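Local atomic coordinates of thymidylate synthase thyX (Helicobacter pylori, PDB entry 3N3Y), a protein that probably catalyses the reductive methylation of dUMP to dTMP, using methylenetetrahydrofolate as methyl donor and NADPH and reduced FAD as reductants. Residues L19-A22 and S23-I26; L140-L143 and L144-N148. One frame throughout, in Å; residues are numbered along the deposited sequence.

Both contacts are local ones within a helix, and they illustrate how a helix differs at its two ends. Contact 1 comes first along the chain and lies in the early part of helix 20-30, just after strand 10-16; contact 2 lies where helix 127-145 runs out. Strands 64-73 and 87-90 of the four-stranded antiparallel sheet come between them in sequence. Their centres are 54 Å apart and their nearest atoms about 42 Å, on opposite sides of the centre of the chain, so neither touches the other. Each meets a different neighbouring subunit, consistent with a homotetramer whose nucleotide and flavin sites are built from several chains.

Contact 1: L19-A22 and S23-I26; sequences LDIA and SQAI
Asp20 and Gln24 sit one turn apart in the early part of helix 20-30, an alpha-helix that presses one flank onto helix 41-51. That buried flank is the tight one: Ala22 and Ser23 lean on Ile47, and Ile26 packs on Leu46. Main-chain bonds of the usual helical kind run round the whole turn, from Ser23 N to Leu19 O, from Ala25 N to Ile21 O and from Ile26 N to Ala22 O (3.0 Å). The bond from Gln24 N to Asp20 O is 2.9 Å long and nearly straight at 172°. Ser23 OG adds a weak bond to that same acceptor, since a chi1 of 55° tucks it back over the preceding turn.

The flank carrying the two longer polar side chains is looser and partly exposed. Asp20 and Gln24 run alongside each other in the same direction, yet carboxylate and amide stand almost perpendicular (85°), and Asp20 OD1 keeps 3.8 Å from Gln24 NE2. Gln24 OE1 instead receives a weak hydrogen bond from Lys14 of the second subunit, placing this flank at a subunit interface, with a bound dUMP about 7 Å from the Asp20 side chain. On the tight flank, by contrast, Ile26 CG1 comes to 3.3 Å from Ala22 O.

Contact 2: L140-L143 and L144-N148; sequences LRVL and LSEHN
The imidazole of His147, just past the end of helix 127-145, meets Val142 and Leu143 of the helix's last turns. Leu143 CA is at the ring's edge, close to its plane; Val142 O lies obliquely to the ring, 3.5 Å from His147 CD2. The CG1 methyl of Val142 comes to 3.7 Å from His147 NE2, the two side chains passing at a slant. CB of His147 points toward 140-143, and a chi1 of -48° sets the ring beside its own backbone N, where it meets that methyl. The second flat group, the Arg141 guanidinium, meets Ser145 OG and Glu146 OE2 obliquely; its plane and the Glu146 carboxylate are 65° apart, and the salt bridge from Arg141 NH2 to Glu146 OE2 is a long 3.8 Å. A bend at chi3 (63°) brings the group round toward Ser145. Its stronger partner is Glu138, one turn earlier, which shares NH2.

In the main chain the helical pattern runs out here. Leu144 N still bonds to Leu140 O at 3.2 Å, whereas Ser145 N reaches Arg141 O only weakly. Val142 O takes several donors: Glu146 N, at 3.0 Å, is modestly tilted from the carbonyl plane, Ser145 N stands above the same face, and His147 N adds a weak bond. Leu143 bonds through its backbone with Ile149, beyond Asn148, whose positive phi leaves the helical path. On the buried flank Leu140 CG meets Leu144 CD1 at 4.2 Å, and Leu143 packs on Met132 of a third subunit. The chemistry implies a helix end where one carbonyl is shared by several N-H groups, and where Arg141, set between two glutamates, would be held mainly by Glu138 and only loosely by exposed Glu146.

Contact 1: L19-A22 and S23-I26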
loop_
_atom_site.group_PDB
_atom_site.type_symbol
_atom_site.label_atom_id
_atom_site.label_comp_id
_atom_site.label_asym_id
_atom_site.label_seq_id
_atom_site.Cartn_x
_atom_site.Cartn_y
_atom_site.Cartn_z
ATOM N N LEU A 19 9.801 -6.274 21.060
ATOM C CA LEU A 19 8.367 -6.236 21.372
ATOM C C LEU A 19 7.883 -4.950 22.062
ATOM O O LEU A 19 6.741 -4.536 21.886
ATOM C CB LEU A 19 7.981 -7.418 22.270
ATOM C CG LEU A 19 7.531 -8.737 21.653
ATOM C CD1 LEU A 19 7.143 -9.698 22.766
ATOM C CD2 LEU A 19 6.365 -8.523 20.709
ATOM N N ASP A 20 8.726 -4.348 22.888
ATOM C CA ASP A 20 8.301 -3.176 23.646
ATOM C C ASP A 20 7.879 -2.051 22.703
ATOM O O ASP A 20 7.026 -1.241 23.051
ATOM C CB ASP A 20 9.412 -2.694 24.578
ATOM C CG ASP A 20 10.681 -2.329 23.823
ATOM O OD1 ASP A 20 10.888 -1.118 23.542
ATOM O OD2 ASP A 20 11.464 -3.262 23.495
ATOM N N ILE A 21 8.474 -1.996 21.513
ATOM C CA ILE A 21 8.034 -1.021 20.523
ATOM C C ILE A 21 6.522 -1.126 20.327
ATOM O O ILE A 21 5.814 -0.116 20.281
ATOM C CB ILE A 21 8.746 -1.184 19.171
ATOM C CG1 ILE A 21 10.235 -0.879 19.321
ATOM C CG2 ILE A 21 8.131 -0.261 18.135
ATOM C CD1 ILE A 21 10.509 0.322 20.179
ATOM N N ALA A 22 6.032 -2.355 20.234
ATOM C CA ALA A 22 4.608 -2.591 20.043
ATOM C C ALA A 22 3.797 -2.154 21.252
ATOM O O ALA A 22 2.833 -1.412 21.105
ATOM C CB ALA A 22 4.344 -4.045 19.713
ATOM N N SER A 23 4.180 -2.595 22.451
ATOM C CA SER A 23 3.390 -2.242 23.650
ATOM C C SER A 23 3.391 -0.736 23.980
ATOM O O SER A 23 2.378 -0.189 24.388
ATOM C CB SER A 23 3.770 -3.095 24.877
ATOM O OG SER A 23 5.152 -3.018 25.166
ATOM N N GLN A 24 4.521 -0.065 23.790
ATOM C CA GLN A 24 4.549 1.387 23.924
ATOM C C GLN A 24 3.575 2.043 22.932
ATOM O O GLN A 24 2.903 3.018 23.264
ATOM C CB GLN A 24 5.970 1.923 23.730
ATOM C CG GLN A 24 6.966 1.470 24.802
ATOM C CD GLN A 24 8.426 1.711 24.394
ATOM O OE1 GLN A 24 8.742 1.819 23.211
ATOM N NE2 GLN A 24 9.316 1.794 25.378
ATOM N N ALA A 25 3.494 1.501 21.717
ATOM C CA ALA A 25 2.587 2.032 20.702
ATOM C C ALA A 25 1.128 1.871 21.112
ATOM O O ALA A 25 0.301 2.755 20.890
ATOM C CB ALA A 25 2.830 1.355 19.347
ATOM N N ILE A 26 0.810 0.727 21.696
ATOM C CA ILE A 26 -0.561 0.451 22.081
ATOM C C ILE A 26 -1.011 1.375 23.219
ATOM O O ILE A 26 -2.142 1.881 23.229
ATOM C CB ILE A 26 -0.727 -1.028 22.488
ATOM C CG1 ILE A 26 -0.400 -1.927 21.283
ATOM C CG2 ILE A 26 -2.141 -1.279 23.006
ATOM C CD1 ILE A 26 -0.300 -3.403 21.599
#

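Contact 2: L140-L143 and L144-N148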
loop_
_atom_site.group_PDB
_atom_site.type_symbol
_atom_site.label_atom_id
_atom_site.label_comp_id
_atom_site.label_asym_id
_atom_site.label_seq_id
_atom_site.Cartn_x
_atom_site.Cartn_y
_atom_site.Cartn_z
ATOM N N LEU A 140 18.957 -25.677 -20.353
ATOM C CA LEU A 140 19.311 -24.317 -19.949
ATOM C C LEU A 140 20.826 -24.170 -19.880
ATOM O O LEU A 140 21.386 -23.185 -20.357
ATOM C CB LEU A 140 18.709 -23.995 -18.575
ATOM C CG LEU A 140 18.866 -22.563 -18.032
ATOM C CD1 LEU A 140 18.250 -21.565 -18.996
ATOM C CD2 LEU A 140 18.262 -22.405 -16.626
ATOM N N ARG A 141 21.482 -25.159 -19.278
ATOM C CA ARG A 141 22.939 -25.157 -19.165
ATOM C C ARG A 141 23.588 -25.102 -20.544
ATOM O O ARG A 141 24.487 -24.303 -20.777
ATOM C CB ARG A 141 23.456 -26.377 -18.393
ATOM C CG ARG A 141 24.946 -26.304 -18.125
ATOM C CD ARG A 141 25.553 -27.644 -17.807
ATOM N NE ARG A 141 25.460 -28.603 -18.910
ATOM C CZ ARG A 141 26.341 -28.702 -19.905
ATOM N NH1 ARG A 141 27.383 -27.884 -19.964
ATOM N NH2 ARG A 141 26.171 -29.619 -20.848
ATOM N N VAL A 142 23.111 -25.942 -21.456
ATOM C CA VAL A 142 23.600 -25.932 -22.827
ATOM C C VAL A 142 23.435 -24.563 -23.528
ATOM O O VAL A 142 24.368 -24.082 -24.173
ATOM C CB VAL A 142 22.971 -27.076 -23.645
ATOM C CG1 VAL A 142 23.258 -26.915 -25.137
ATOM C CG2 VAL A 142 23.488 -28.438 -23.133
ATOM N N LEU A 143 22.269 -23.931 -23.393
ATOM C CA LEU A 143 22.041 -22.633 -24.031
ATOM C C LEU A 143 23.086 -21.626 -23.601
ATOM O O LEU A 143 23.626 -20.880 -24.420
ATOM C CB LEU A 143 20.659 -22.080 -23.688
ATOM C CG LEU A 143 19.460 -22.852 -24.246
ATOM C CD1 LEU A 143 18.161 -22.316 -23.629
ATOM C CD2 LEU A 143 19.425 -22.792 -25.766
ATOM N N LEU A 144 23.360 -21.614 -22.304
ATOM C CA LEU A 144 24.292 -20.672 -21.707
ATOM C C LEU A 144 25.762 -20.993 -21.969
ATOM O O LEU A 144 26.595 -20.085 -22.044
ATOM C CB LEU A 144 24.083 -20.642 -20.192
ATOM C CG LEU A 144 22.739 -20.127 -19.700
ATOM C CD1 LEU A 144 22.552 -20.484 -18.242
ATOM C CD2 LEU A 144 22.648 -18.631 -19.914
ATOM N N SER A 145 26.074 -22.283 -22.089
ATOM C CA SER A 145 27.442 -22.758 -21.950
ATOM C C SER A 145 28.101 -23.079 -23.281
ATOM O O SER A 145 29.299 -22.865 -23.467
ATOM C CB SER A 145 27.470 -23.992 -21.054
ATOM O OG SER A 145 28.799 -24.356 -20.734
ATOM N N GLU A 146 27.316 -23.598 -24.210
ATOM C CA GLU A 146 27.851 -23.992 -25.493
ATOM C C GLU A 146 27.514 -22.957 -26.562
ATOM O O GLU A 146 28.344 -22.639 -27.407
ATOM C CB GLU A 146 27.352 -25.395 -25.852
ATOM C CG GLU A 146 27.450 -26.364 -24.660
ATOM C CD GLU A 146 27.483 -27.840 -25.068
ATOM O OE1 GLU A 146 27.337 -28.125 -26.280
ATOM O OE2 GLU A 146 27.658 -28.711 -24.174
ATOM N N HIS A 147 26.312 -22.400 -26.509
ATOM C CA HIS A 147 25.914 -21.391 -27.491
ATOM C C HIS A 147 26.111 -19.959 -26.983
ATOM O O HIS A 147 25.924 -18.996 -27.724
ATOM C CB HIS A 147 24.464 -21.611 -27.908
ATOM C CG HIS A 147 24.157 -23.028 -28.264
ATOM N ND1 HIS A 147 24.559 -23.599 -29.451
ATOM C CD2 HIS A 147 23.490 -23.994 -27.589
ATOM C CE1 HIS A 147 24.154 -24.856 -29.495
ATOM N NE2 HIS A 147 23.501 -25.122 -28.377
ATOM N N ASN A 148 26.479 -19.823 -25.717
ATOM C CA ASN A 148 26.690 -18.509 -25.128
ATOM C C ASN A 148 25.559 -17.514 -25.380
ATOM O O ASN A 148 25.809 -16.352 -25.707
ATOM C CB ASN A 148 28.007 -17.919 -25.621
ATOM C CG ASN A 148 29.199 -18.472 -24.877
ATOM O OD1 ASN A 148 29.811 -19.466 -25.291
ATOM N ND2 ASN A 148 29.537 -17.833 -23.758
#